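Local structure of CBS domain-containing protein (Listeria monocytogenes, 6XNU) at residues A38-Q41 against L42-L46; L46-A49 against L50-T54; M78-D81 against A82-L86; I89-E92 against R93-D96. The protein binds the second messenger c-di-AMP, probably through its CBS domains, and takes part in controlling (p)ppGpp and c-di-AMP levels in the cell. All coordinates share one frame; numbering follows the deposited sequence.

Contact 1 of 4, residues A38-Q41 against L42-L46; sequences AHVQ and LGNNL
Two hydrogen bonds tie N44 back onto Q41, one through its side chain and one through its backbone. The side-chain bond runs from the backbone N of Q41 to OD1 of N44, 2.9 Å long and nearly straight at 169°; the donor sits above the plane of the side-chain amide. CG of N44 stands anti to its own carbonyl carbon (chi1 -78°), and this turns the amide back over the strand end so that OD1 faces the Q41 N-H. In the backbone bond, N44 N reaches Q41 O at 2.9 Å and closes a type II beta turn over Q41-N44. G43 takes the third position of the turn with positive phi (91°), a conformation that glycine adopts easily.

Beyond the hydrogen bonds, the van der Waals contacts are few. CB of V40 lies 3.6 Å from OD1 of N44, the two side chains crossing at a slant. The Q41 and N44 side chains also cross, their amide planes 28° apart, with NE2 and ND2 3.8 Å from each other and no bond between them. Outside the turn, V40 packs on I61 and V63 of strand 60-64, while N45 caps helix 46-56 through OD1 to the N of H48.

Held at both its N-H and its C=O by one asparagine, Q41 ends the short strand 40-41 in a defined turn, which leads the chain toward the start of the helix in this beta-alpha-beta unit.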
ATOM      1  N   ALA A  38       5.983 -10.771  -5.979  1.00 25.31           N
ATOM      2  CA  ALA A  38       5.409 -11.986  -5.422  1.00 24.27           C
ATOM      3  C   ALA A  38       3.990 -12.177  -5.939  1.00 25.67           C
ATOM      4  O   ALA A  38       3.291 -11.214  -6.279  1.00 26.23           O
ATOM      5  CB  ALA A  38       5.411 -11.933  -3.897  1.00 31.20           C
ATOM      6  N   HIS A  39       3.576 -13.442  -6.035  1.00 27.35           N
ATOM      7  CA  HIS A  39       2.220 -13.766  -6.447  1.00 24.66           C
ATOM      8  C   HIS A  39       1.736 -14.980  -5.672  1.00 26.36           C
ATOM      9  O   HIS A  39       2.515 -15.686  -5.028  1.00 28.27           O
ATOM     10  CB  HIS A  39       2.121 -14.031  -7.964  1.00 28.16           C
ATOM     11  CG  HIS A  39       2.801 -15.289  -8.416  1.00 27.88           C
ATOM     12  ND1 HIS A  39       4.066 -15.297  -8.963  1.00 31.41           N
ATOM     13  CD2 HIS A  39       2.383 -16.578  -8.423  1.00 28.69           C
ATOM     14  CE1 HIS A  39       4.400 -16.536  -9.284  1.00 31.70           C
ATOM     15  NE2 HIS A  39       3.395 -17.334  -8.967  1.00 29.12           N
ATOM     16  N   VAL A  40       0.428 -15.214  -5.740  1.00 24.25           N
ATOM     17  CA  VAL A  40      -0.160 -16.468  -5.296  1.00 25.66           C
ATOM     18  C   VAL A  40      -0.865 -17.098  -6.494  1.00 25.80           C
ATOM     19  O   VAL A  40      -1.021 -16.478  -7.550  1.00 26.90           O
ATOM     20  CB  VAL A  40      -1.129 -16.277  -4.114  1.00 28.84           C
ATOM     21  CG1 VAL A  40      -0.352 -15.916  -2.865  1.00 30.61           C
ATOM     22  CG2 VAL A  40      -2.140 -15.194  -4.436  1.00 27.50           C
ATOM     23  N   GLN A  41      -1.282 -18.349  -6.319  1.00 28.13           N
ATOM     24  CA  GLN A  41      -1.907 -19.130  -7.377  1.00 27.23           C
ATOM     25  C   GLN A  41      -3.348 -19.456  -7.006  1.00 29.47           C
ATOM     26  O   GLN A  41      -3.667 -19.634  -5.826  1.00 29.38           O
ATOM     27  CB  GLN A  41      -1.156 -20.450  -7.621  1.00 33.89           C
ATOM     28  CG  GLN A  41       0.314 -20.314  -7.968  1.00 37.13           C
ATOM     29  CD  GLN A  41       1.061 -21.619  -7.768  1.00 45.13           C
ATOM     30  OE1 GLN A  41       2.066 -21.887  -8.427  1.00 49.10           O
ATOM     31  NE2 GLN A  41       0.565 -22.446  -6.852  1.00 51.00           N
ATOM     32  N   LEU A  42      -4.219 -19.551  -8.019  1.00 28.61           N
ATOM     33  CA  LEU A  42      -5.556 -20.084  -7.774  1.00 32.98           C
ATOM     34  C   LEU A  42      -5.457 -21.392  -7.002  1.00 31.42           C
ATOM     35  O   LEU A  42      -4.608 -22.243  -7.293  1.00 34.76           O
ATOM     36  CB  LEU A  42      -6.306 -20.320  -9.089  1.00 32.68           C
ATOM     37  CG  LEU A  42      -6.577 -19.118  -9.983  1.00 29.81           C
ATOM     38  CD1 LEU A  42      -7.122 -19.564 -11.339  1.00 30.41           C
ATOM     39  CD2 LEU A  42      -7.536 -18.142  -9.315  1.00 29.88           C
ATOM     40  N   GLY A  43      -6.323 -21.551  -6.011  1.00 32.60           N
ATOM     41  CA  GLY A  43      -6.312 -22.733  -5.182  1.00 35.28           C
ATOM     42  C   GLY A  43      -5.449 -22.639  -3.942  1.00 33.80           C
ATOM     43  O   GLY A  43      -5.613 -23.457  -3.028  1.00 32.94           O
ATOM     44  N   ASN A  44      -4.533 -21.666  -3.874  1.00 29.64           N
ATOM     45  CA  ASN A  44      -3.833 -21.395  -2.624  1.00 29.21           C
ATOM     46  C   ASN A  44      -4.838 -20.998  -1.551  1.00 28.69           C
ATOM     47  O   ASN A  44      -5.825 -20.318  -1.836  1.00 31.06           O
ATOM     48  CB  ASN A  44      -2.822 -20.251  -2.797  1.00 30.38           C
ATOM     49  CG  ASN A  44      -1.538 -20.680  -3.489  1.00 36.26           C
ATOM     50  OD1 ASN A  44      -0.745 -19.834  -3.906  1.00 33.38           O
ATOM     51  ND2 ASN A  44      -1.321 -21.986  -3.604  1.00 38.33           N
ATOM     52  N   ASN A  45      -4.589 -21.418  -0.312  1.00 29.47           N
ATOM     53  CA  ASN A  45      -5.468 -20.970   0.754  1.00 30.05           C
ATOM     54  C   ASN A  45      -5.024 -19.597   1.258  1.00 32.36           C
ATOM     55  O   ASN A  45      -3.976 -19.068   0.869  1.00 30.27           O
ATOM     56  CB  ASN A  45      -5.540 -22.002   1.892  1.00 33.18           C
ATOM     57  CG  ASN A  45      -4.231 -22.171   2.638  1.00 35.86           C
ATOM     58  OD1 ASN A  45      -3.616 -21.208   3.088  1.00 34.95           O
ATOM     59  ND2 ASN A  45      -3.820 -23.424   2.815  1.00 45.14           N
ATOM     60  N   LEU A  46      -5.860 -19.004   2.116  1.00 31.58           N
ATOM     61  CA  LEU A  46      -5.617 -17.634   2.576  1.00 30.54           C
ATOM     62  C   LEU A  46      -4.501 -17.544   3.605  1.00 31.33           C
ATOM     63  O   LEU A  46      -3.886 -16.480   3.751  1.00 30.47           O
ATOM     64  CB  LEU A  46      -6.898 -17.031   3.154  1.00 28.24           C
ATOM     65  CG  LEU A  46      -8.094 -16.935   2.208  1.00 28.67           C
ATOM     66  CD1 LEU A  46      -9.169 -16.057   2.822  1.00 31.34           C
ATOM     67  CD2 LEU A  46      -7.687 -16.415   0.828  1.00 28.09           C
TER

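Contact 2 of 4, residues L46-A49 against L50-T54; sequences LEHA and LLVLT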
ATOM      1  N   LEU A  46      -5.860 -19.004   2.116  1.00 31.58           N
ATOM      2  CA  LEU A  46      -5.617 -17.634   2.576  1.00 30.54           C
ATOM      3  C   LEU A  46      -4.501 -17.544   3.605  1.00 31.33           C
ATOM      4  O   LEU A  46      -3.886 -16.480   3.751  1.00 30.47           O
ATOM      5  CB  LEU A  46      -6.898 -17.031   3.154  1.00 28.24           C
ATOM      6  CG  LEU A  46      -8.094 -16.935   2.208  1.00 28.67           C
ATOM      7  CD1 LEU A  46      -9.169 -16.057   2.822  1.00 31.34           C
ATOM      8  CD2 LEU A  46      -7.687 -16.415   0.828  1.00 28.09           C
ATOM      9  N   GLU A  47      -4.233 -18.622   4.345  1.00 32.08           N
ATOM     10  CA  GLU A  47      -3.079 -18.611   5.235  1.00 31.21           C
ATOM     11  C   GLU A  47      -1.785 -18.505   4.436  1.00 32.44           C
ATOM     12  O   GLU A  47      -0.898 -17.713   4.778  1.00 35.77           O
ATOM     13  CB  GLU A  47      -3.083 -19.856   6.131  1.00 37.54           C
ATOM     14  CG  GLU A  47      -1.769 -20.081   6.883  1.00 42.11           C
ATOM     15  CD  GLU A  47      -1.954 -20.296   8.379  1.00 53.91           C
ATOM     16  OE1 GLU A  47      -3.050 -20.732   8.791  1.00 53.00           O
ATOM     17  OE2 GLU A  47      -0.995 -20.032   9.142  1.00 55.89           O
ATOM     18  N   HIS A  48      -1.680 -19.262   3.338  1.00 32.37           N
ATOM     19  CA  HIS A  48      -0.508 -19.146   2.477  1.00 34.31           C
ATOM     20  C   HIS A  48      -0.393 -17.741   1.893  1.00 30.04           C
ATOM     21  O   HIS A  48       0.693 -17.147   1.889  1.00 32.03           O
ATOM     22  CB  HIS A  48      -0.571 -20.186   1.358  1.00 34.46           C
ATOM     23  CG  HIS A  48       0.613 -20.152   0.443  1.00 37.31           C
ATOM     24  ND1 HIS A  48       0.557 -19.626  -0.830  1.00 39.90           N
ATOM     25  CD2 HIS A  48       1.892 -20.554   0.628  1.00 42.11           C
ATOM     26  CE1 HIS A  48       1.747 -19.719  -1.396  1.00 38.71           C
ATOM     27  NE2 HIS A  48       2.574 -20.283  -0.533  1.00 43.94           N
ATOM     28  N   ALA A  49      -1.510 -17.184   1.418  1.00 29.92           N
ATOM     29  CA  ALA A  49      -1.480 -15.839   0.844  1.00 27.18           C
ATOM     30  C   ALA A  49      -1.024 -14.804   1.865  1.00 29.68           C
ATOM     31  O   ALA A  49      -0.283 -13.869   1.530  1.00 27.22           O
ATOM     32  CB  ALA A  49      -2.856 -15.473   0.291  1.00 28.80           C
ATOM     33  N   LEU A  50      -1.469 -14.943   3.118  1.00 29.56           N
ATOM     34  CA  LEU A  50      -1.068 -13.992   4.148  1.00 28.55           C
ATOM     35  C   LEU A  50       0.438 -14.037   4.372  1.00 28.37           C
ATOM     36  O   LEU A  50       1.085 -12.998   4.572  1.00 30.55           O
ATOM     37  CB  LEU A  50      -1.825 -14.298   5.445  1.00 28.04           C
ATOM     38  CG  LEU A  50      -2.413 -13.157   6.266  1.00 40.07           C
ATOM     39  CD1 LEU A  50      -3.155 -12.123   5.415  1.00 33.87           C
ATOM     40  CD2 LEU A  50      -3.339 -13.759   7.326  1.00 36.49           C
ATOM     41  N   LEU A  51       1.013 -15.238   4.333  1.00 30.78           N
ATOM     42  CA  LEU A  51       2.456 -15.379   4.476  1.00 34.05           C
ATOM     43  C   LEU A  51       3.185 -14.689   3.331  1.00 30.47           C
ATOM     44  O   LEU A  51       4.119 -13.913   3.556  1.00 33.07           O
ATOM     45  CB  LEU A  51       2.823 -16.858   4.542  1.00 36.36           C
ATOM     46  CG  LEU A  51       4.298 -17.245   4.502  1.00 42.62           C
ATOM     47  CD1 LEU A  51       4.997 -16.778   5.767  1.00 42.58           C
ATOM     48  CD2 LEU A  51       4.417 -18.757   4.337  1.00 44.77           C
ATOM     49  N   VAL A  52       2.758 -14.950   2.091  1.00 29.45           N
ATOM     50  CA  VAL A  52       3.405 -14.318   0.943  1.00 30.87           C
ATOM     51  C   VAL A  52       3.305 -12.803   1.043  1.00 31.48           C
ATOM     52  O   VAL A  52       4.289 -12.078   0.847  1.00 31.00           O
ATOM     53  CB  VAL A  52       2.798 -14.835  -0.375  1.00 28.42           C
ATOM     54  CG1 VAL A  52       3.371 -14.037  -1.547  1.00 30.21           C
ATOM     55  CG2 VAL A  52       3.063 -16.313  -0.539  1.00 32.07           C
ATOM     56  N   LEU A  53       2.107 -12.296   1.338  1.00 28.68           N
ATOM     57  CA  LEU A  53       1.923 -10.852   1.457  1.00 29.15           C
ATOM     58  C   LEU A  53       2.826 -10.261   2.528  1.00 32.12           C
ATOM     59  O   LEU A  53       3.392  -9.182   2.347  1.00 32.56           O
ATOM     60  CB  LEU A  53       0.469 -10.534   1.786  1.00 27.21           C
ATOM     61  CG  LEU A  53      -0.486 -10.495   0.597  1.00 27.13           C
ATOM     62  CD1 LEU A  53      -1.888 -10.734   1.123  1.00 27.63           C
ATOM     63  CD2 LEU A  53      -0.396  -9.164  -0.149  1.00 24.72           C
ATOM     64  N   THR A  54       2.962 -10.952   3.655  1.00 29.29           N
ATOM     65  CA  THR A  54       3.723 -10.390   4.765  1.00 33.15           C
ATOM     66  C   THR A  54       5.206 -10.271   4.431  1.00 35.33           C
ATOM     67  O   THR A  54       5.854  -9.292   4.810  1.00 35.46           O
ATOM     68  CB  THR A  54       3.512 -11.244   6.007  1.00 33.17           C
ATOM     69  OG1 THR A  54       2.118 -11.236   6.340  1.00 31.74           O
ATOM     70  CG2 THR A  54       4.318 -10.693   7.186  1.00 31.12           C
TER
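H48 holds its ring carbon CG anti to the backbone N (chi1 -179°), and V52 has CG2 anti to its carbonyl carbon, beside the backbone N; together these torsions bring the methyl over one face of the imidazole. The pair lies one turn apart on helix 46-56, the helix of the beta-alpha-beta unit between strands 40-41 and 60-64 of a CBS protein. CG2 of V52 is 4.1 Å from the centroid of the H48 ring and 25° off its normal, a CH-pi contact offset toward the rim, where CE1 is the nearest ring atom.

Under these side chains runs the regular i to i+4 ladder. L50 N bonds to L46 O, L51 N to E47 O, V52 N to H48 O and L53 N to A49 O; the V52 bond is 3.0 Å long. L53 folds back along the A49 carbonyl, its CD1 3.5 Å from A49 O.

L46, A49, L50 and L53 pack on I79 of helix 76-82; E47, L50, L51 and T54 reach the second subunit, where L50 lies against F91 of that chain and so serves both. V52 lies on A38 and I61.

L50 O takes two donors from the same residue, T54 N at 2.9 Å and T54 OG1 at 2.7 Å, which arrive from opposite faces of the carbonyl plane.

Contact 3 of 4, residues M78-D81 against A82-L86; sequences MITD and AILGL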
ATOM      1  N   MET A  78      -8.468  -7.750   2.187  1.00 23.81           N
ATOM      2  CA  MET A  78      -9.469  -8.622   1.580  1.00 26.46           C
ATOM      3  C   MET A  78      -9.557  -9.946   2.319  1.00 26.95           C
ATOM      4  O   MET A  78     -10.652 -10.486   2.529  1.00 29.61           O
ATOM      5  CB  MET A  78      -9.124  -8.879   0.115  1.00 26.04           C
ATOM      6  CG  MET A  78      -9.118  -7.677  -0.774  1.00 27.22           C
ATOM      7  SD  MET A  78      -8.580  -8.193  -2.421  1.00 28.14           S
ATOM      8  CE  MET A  78      -7.892  -6.662  -3.041  1.00 30.10           C
ATOM      9  N   ILE A  79      -8.406 -10.484   2.714  1.00 25.36           N
ATOM     10  CA  ILE A  79      -8.366 -11.761   3.417  1.00 25.47           C
ATOM     11  C   ILE A  79      -9.004 -11.634   4.795  1.00 29.14           C
ATOM     12  O   ILE A  79      -9.851 -12.449   5.186  1.00 31.66           O
ATOM     13  CB  ILE A  79      -6.907 -12.248   3.509  1.00 28.46           C
ATOM     14  CG1 ILE A  79      -6.396 -12.670   2.129  1.00 30.43           C
ATOM     15  CG2 ILE A  79      -6.754 -13.329   4.563  1.00 29.85           C
ATOM     16  CD1 ILE A  79      -4.897 -12.850   2.075  1.00 31.31           C
ATOM     17  N   THR A  80      -8.615 -10.606   5.552  1.00 25.90           N
ATOM     18  CA  THR A  80      -9.093 -10.491   6.930  1.00 25.84           C
ATOM     19  C   THR A  80     -10.577 -10.145   6.974  1.00 28.53           C
ATOM     20  O   THR A  80     -11.301 -10.607   7.866  1.00 31.30           O
ATOM     21  CB  THR A  80      -8.274  -9.447   7.688  1.00 28.84           C
ATOM     22  OG1 THR A  80      -6.885  -9.780   7.590  1.00 31.31           O
ATOM     23  CG2 THR A  80      -8.674  -9.422   9.157  1.00 30.24           C
ATOM     24  N   ASP A  81     -11.044  -9.321   6.035  1.00 29.92           N
ATOM     25  CA  ASP A  81     -12.471  -9.026   5.965  1.00 33.80           C
ATOM     26  C   ASP A  81     -13.280 -10.307   5.802  1.00 37.53           C
ATOM     27  O   ASP A  81     -14.344 -10.464   6.415  1.00 37.95           O
ATOM     28  CB  ASP A  81     -12.749  -8.059   4.816  1.00 34.68           C
ATOM     29  CG  ASP A  81     -14.228  -7.888   4.544  1.00 44.02           C
ATOM     30  OD1 ASP A  81     -14.851  -7.002   5.161  1.00 48.01           O
ATOM     31  OD2 ASP A  81     -14.769  -8.647   3.712  1.00 49.19           O
ATOM     32  N   ALA A  82     -12.764 -11.255   5.013  1.00 34.29           N
ATOM     33  CA  ALA A  82     -13.479 -12.503   4.776  1.00 37.71           C
ATOM     34  C   ALA A  82     -13.659 -13.332   6.040  1.00 40.94           C
ATOM     35  O   ALA A  82     -14.584 -14.152   6.093  1.00 40.95           O
ATOM     36  CB  ALA A  82     -12.750 -13.326   3.713  1.00 36.67           C
ATOM     37  N   ILE A  83     -12.813 -13.152   7.053  1.00 36.38           N
ATOM     38  CA  ILE A  83     -12.880 -13.949   8.275  1.00 38.67           C
ATOM     39  C   ILE A  83     -13.303 -13.103   9.478  1.00 38.37           C
ATOM     40  O   ILE A  83     -13.073 -13.499  10.621  1.00 44.87           O
ATOM     41  CB  ILE A  83     -11.551 -14.673   8.546  1.00 38.19           C
ATOM     42  CG1 ILE A  83     -10.411 -13.663   8.708  1.00 32.17           C
ATOM     43  CG2 ILE A  83     -11.246 -15.666   7.436  1.00 38.67           C
ATOM     44  CD1 ILE A  83      -9.195 -14.231   9.395  1.00 36.68           C
ATOM     45  N   LEU A  84     -13.909 -11.942   9.242  1.00 38.85           N
ATOM     46  CA  LEU A  84     -14.447 -11.123  10.326  1.00 38.66           C
ATOM     47  C   LEU A  84     -15.763 -11.742  10.785  1.00 46.49           C
ATOM     48  O   LEU A  84     -16.767 -11.691  10.067  1.00 49.38           O
ATOM     49  CB  LEU A  84     -14.652  -9.681   9.871  1.00 43.47           C
ATOM     50  CG  LEU A  84     -13.434  -8.758   9.777  1.00 41.59           C
ATOM     51  CD1 LEU A  84     -13.870  -7.301   9.772  1.00 45.39           C
ATOM     52  CD2 LEU A  84     -12.421  -9.006  10.886  1.00 41.71           C
ATOM     53  N   GLY A  85     -15.759 -12.345  11.974  1.00 47.91           N
ATOM     54  CA  GLY A  85     -16.944 -12.963  12.530  1.00 51.21           C
ATOM     55  C   GLY A  85     -17.800 -11.976  13.304  1.00 48.81           C
ATOM     56  O   GLY A  85     -17.547 -10.772  13.340  1.00 44.96           O
ATOM     57  N   LEU A  86     -18.839 -12.511  13.937  1.00 50.00           N
ATOM     58  CA  LEU A  86     -19.763 -11.683  14.701  1.00 50.08           C
ATOM     59  C   LEU A  86     -19.304 -11.495  16.142  1.00 46.41           C
ATOM     60  O   LEU A  86     -18.443 -12.226  16.626  1.00 51.83           O
ATOM     61  CB  LEU A  86     -21.157 -12.297  14.669  1.00 49.81           C
ATOM     62  CG  LEU A  86     -21.771 -12.256  13.273  1.00 45.78           C
ATOM     63  CD1 LEU A  86     -22.831 -13.313  13.116  1.00 44.33           C
ATOM     64  CD2 LEU A  86     -22.347 -10.883  13.019  1.00 48.37           C
TER
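T80 and L84 meet through methyls, CG2 of T80 lying 4.1 Å from CD2 of L84, at the C-terminal end of helix 76-82, where the helical bonding gives way to a loop in this CBS-family fold. In T80 the methyl stands anti to the backbone N and beside the carbonyl carbon, which directs it along the chain toward the residues that follow, while OG1 turns back and hydrogen-bonds to A76 O one turn earlier. L84 carries CG anti to its own carbonyl carbon (chi1 -78°), which brings CG up to the T80 oxygen, T80 O, 3.4 Å away.

In I83, CG1 is placed between the backbone N and the carbonyl carbon (chi1 60°), against T80 O at 3.3 Å. The same side chain also packs on I89, L94 and L97. I79, one turn earlier and pointing much the same way as I83, faces helix 46-56.

The backbone records the change of geometry. A82 N is shared between M78 O and I79 O, both bonds weak, after which I83 N bonds to T80 O in the i to i+3 manner. T80 and D81 also lie against T54 of the second subunit, and L84 against its K55.

The last of these backbone bonds is the straightest: L84 N reaches D81 O at 3.2 Å with an N-H...O angle of 167°, although the donor stands 68° out of the plane of the D81 carbonyl.

Contact 4 of 4, residues I89-E92 against R93-D96; sequences IEFE and RLED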
ATOM      1  N   ILE A  89     -12.342 -12.419  15.011  1.00 56.00           N
ATOM      2  CA  ILE A  89     -11.623 -12.662  13.765  1.00 48.05           C
ATOM      3  C   ILE A  89     -11.285 -14.148  13.717  1.00 48.53           C
ATOM      4  O   ILE A  89     -10.491 -14.643  14.523  1.00 48.35           O
ATOM      5  CB  ILE A  89     -10.365 -11.796  13.649  1.00 50.26           C
ATOM      6  CG1 ILE A  89     -10.713 -10.321  13.845  1.00 50.46           C
ATOM      7  CG2 ILE A  89      -9.739 -11.983  12.277  1.00 46.87           C
ATOM      8  CD1 ILE A  89      -9.556  -9.369  13.583  1.00 49.31           C
ATOM      9  N   GLU A  90     -11.890 -14.863  12.772  1.00 45.09           N
ATOM     10  CA  GLU A  90     -11.851 -16.325  12.755  1.00 46.27           C
ATOM     11  C   GLU A  90     -10.654 -16.813  11.937  1.00 42.37           C
ATOM     12  O   GLU A  90     -10.781 -17.363  10.840  1.00 40.45           O
ATOM     13  CB  GLU A  90     -13.169 -16.873  12.222  1.00 45.57           C
ATOM     14  CG  GLU A  90     -14.354 -16.546  13.123  1.00 49.34           C
ATOM     15  CD  GLU A  90     -15.688 -16.651  12.417  1.00 50.81           C
ATOM     16  OE1 GLU A  90     -15.738 -17.213  11.306  1.00 53.97           O
ATOM     17  OE2 GLU A  90     -16.692 -16.169  12.978  1.00 55.52           O
ATOM     18  N   PHE A  91      -9.468 -16.616  12.518  1.00 43.72           N
ATOM     19  CA  PHE A  91      -8.227 -17.012  11.857  1.00 44.13           C
ATOM     20  C   PHE A  91      -8.197 -18.494  11.500  1.00 44.33           C
ATOM     21  O   PHE A  91      -7.466 -18.883  10.583  1.00 40.18           O
ATOM     22  CB  PHE A  91      -7.026 -16.672  12.743  1.00 45.00           C
ATOM     23  CG  PHE A  91      -6.893 -15.206  13.055  1.00 44.80           C
ATOM     24  CD1 PHE A  91      -6.539 -14.304  12.065  1.00 47.41           C
ATOM     25  CD2 PHE A  91      -7.125 -14.731  14.337  1.00 46.92           C
ATOM     26  CE1 PHE A  91      -6.411 -12.958  12.349  1.00 45.42           C
ATOM     27  CE2 PHE A  91      -7.004 -13.386  14.629  1.00 43.38           C
ATOM     28  CZ  PHE A  91      -6.650 -12.497  13.635  1.00 46.75           C
ATOM     29  N   GLU A  92      -8.971 -19.330  12.200  1.00 45.06           N
ATOM     30  CA  GLU A  92      -9.004 -20.753  11.878  1.00 42.26           C
ATOM     31  C   GLU A  92      -9.519 -21.003  10.464  1.00 45.29           C
ATOM     32  O   GLU A  92      -9.138 -21.995   9.834  1.00 50.64           O
ATOM     33  CB  GLU A  92      -9.864 -21.503  12.903  1.00 47.63           C
ATOM     34  CG  GLU A  92     -11.366 -21.246  12.784  1.00 48.09           C
ATOM     35  CD  GLU A  92     -11.846 -20.087  13.648  1.00 47.85           C
ATOM     36  OE1 GLU A  92     -13.066 -19.804  13.640  1.00 52.00           O
ATOM     37  OE2 GLU A  92     -11.010 -19.456  14.331  1.00 48.87           O
ATOM     38  N   ARG A  93     -10.357 -20.104   9.938  1.00 42.77           N
ATOM     39  CA  ARG A  93     -10.942 -20.285   8.615  1.00 43.96           C
ATOM     40  C   ARG A  93      -9.969 -20.005   7.474  1.00 38.44           C
ATOM     41  O   ARG A  93     -10.294 -20.323   6.325  1.00 42.40           O
ATOM     42  CB  ARG A  93     -12.171 -19.386   8.463  1.00 42.61           C
ATOM     43  CG  ARG A  93     -13.332 -19.761   9.369  1.00 48.99           C
ATOM     44  CD  ARG A  93     -14.565 -18.954   9.020  1.00 50.68           C
ATOM     45  NE  ARG A  93     -15.235 -19.448   7.820  1.00 55.29           N
ATOM     46  CZ  ARG A  93     -15.815 -18.662   6.920  1.00 52.44           C
ATOM     47  NH1 ARG A  93     -16.406 -19.188   5.855  1.00 54.82           N
ATOM     48  NH2 ARG A  93     -15.796 -17.346   7.082  1.00 58.20           N
ATOM     49  N   LEU A  94      -8.800 -19.416   7.753  1.00 41.98           N
ATOM     50  CA  LEU A  94      -7.859 -19.094   6.679  1.00 37.05           C
ATOM     51  C   LEU A  94      -7.405 -20.352   5.958  1.00 40.17           C
ATOM     52  O   LEU A  94      -7.189 -20.340   4.740  1.00 37.63           O
ATOM     53  CB  LEU A  94      -6.651 -18.348   7.242  1.00 32.13           C
ATOM     54  CG  LEU A  94      -6.967 -17.001   7.873  1.00 34.38           C
ATOM     55  CD1 LEU A  94      -5.788 -16.514   8.687  1.00 39.58           C
ATOM     56  CD2 LEU A  94      -7.312 -16.010   6.778  1.00 33.30           C
ATOM     57  N   GLU A  95      -7.263 -21.451   6.702  1.00 39.58           N
ATOM     58  CA  GLU A  95      -6.864 -22.728   6.123  1.00 41.64           C
ATOM     59  C   GLU A  95      -7.826 -23.193   5.042  1.00 40.85           C
ATOM     60  O   GLU A  95      -7.411 -23.874   4.096  1.00 43.05           O
ATOM     61  CB  GLU A  95      -6.778 -23.767   7.240  1.00 53.93           C
ATOM     62  CG  GLU A  95      -6.145 -25.094   6.881  1.00 58.62           C
ATOM     63  CD  GLU A  95      -6.046 -25.999   8.097  1.00 68.07           C
ATOM     64  OE1 GLU A  95      -5.712 -25.481   9.188  1.00 67.81           O
ATOM     65  OE2 GLU A  95      -6.318 -27.215   7.972  1.00 72.15           O
ATOM     66  N   ASP A  96      -9.108 -22.845   5.159  1.00 43.30           N
ATOM     67  CA  ASP A  96     -10.138 -23.450   4.325  1.00 45.86           C
ATOM     68  C   ASP A  96     -10.553 -22.601   3.132  1.00 47.07           C
ATOM     69  O   ASP A  96     -11.054 -23.155   2.147  1.00 49.28           O
ATOM     70  CB  ASP A  96     -11.386 -23.760   5.165  1.00 52.82           C
ATOM     71  CG  ASP A  96     -11.090 -24.676   6.346  1.00 57.44           C
ATOM     72  OD1 ASP A  96     -11.605 -24.399   7.451  1.00 58.52           O
ATOM     73  OD2 ASP A  96     -10.351 -25.672   6.171  1.00 56.89           O
TER
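A short 3-10 turn beside the dimer interface joins 89-92 to 93-96, in the loop between helices 76-82 and 99-102. Two i to i+3 backbone bonds form it: R93 N to E90 O, 2.9 Å, and L94 N to F91 O, 3.2 Å.

On one side, E90 and R93 run side by side in the same direction. Their side chains come closest where OE1 of E90 meets the methylene CD of R93, 3.1 Å away. NE of R93 remains 4.2 Å from that oxygen, with the carboxylate and guanidinium planes 65° apart; the charges are near each other without forming a salt bridge. The E92 carboxylate turns elsewhere, to a salt bridge with R88.

The apolar side pairs F91 with L94, which also lie alongside each other. CD1 of L94 comes to the edge of the phenyl ring, 4.1 Å from CD1 of F91, while CG2 of I89 lies over the rim of one face, 3.4 Å above the ring plane.

F91 stacks on F91 of the second subunit and packs on L94 of that chain. This makes a 3-10 turn whose apolar side, F91 and L94, faces the second subunit across the dimer interface.

In the fold
Contacts 1 and 2 share L46 and follow each other through one beta-alpha-beta unit: the polar surface turn of contact 1 leads into the partly buried helix of contact 2, and A38 and V40 pack against V52 and A49. Contact 3, also partly buried, meets contact 2 through I79, which packs against helix 46-56. Contact 4 is the other surface piece, yet its L94 reaches inward to L46, L50 and I79, and its E90 N probably hydrogen-bonds to I83 O of contact 3. Contacts 2, 3 and 4 touch the second subunit; contact 1 does not. Regular i to i+4 bonding runs through contact 2 and survives as one weak bond in contact 3; i to i+3 bonds prevail in contacts 3 and 4.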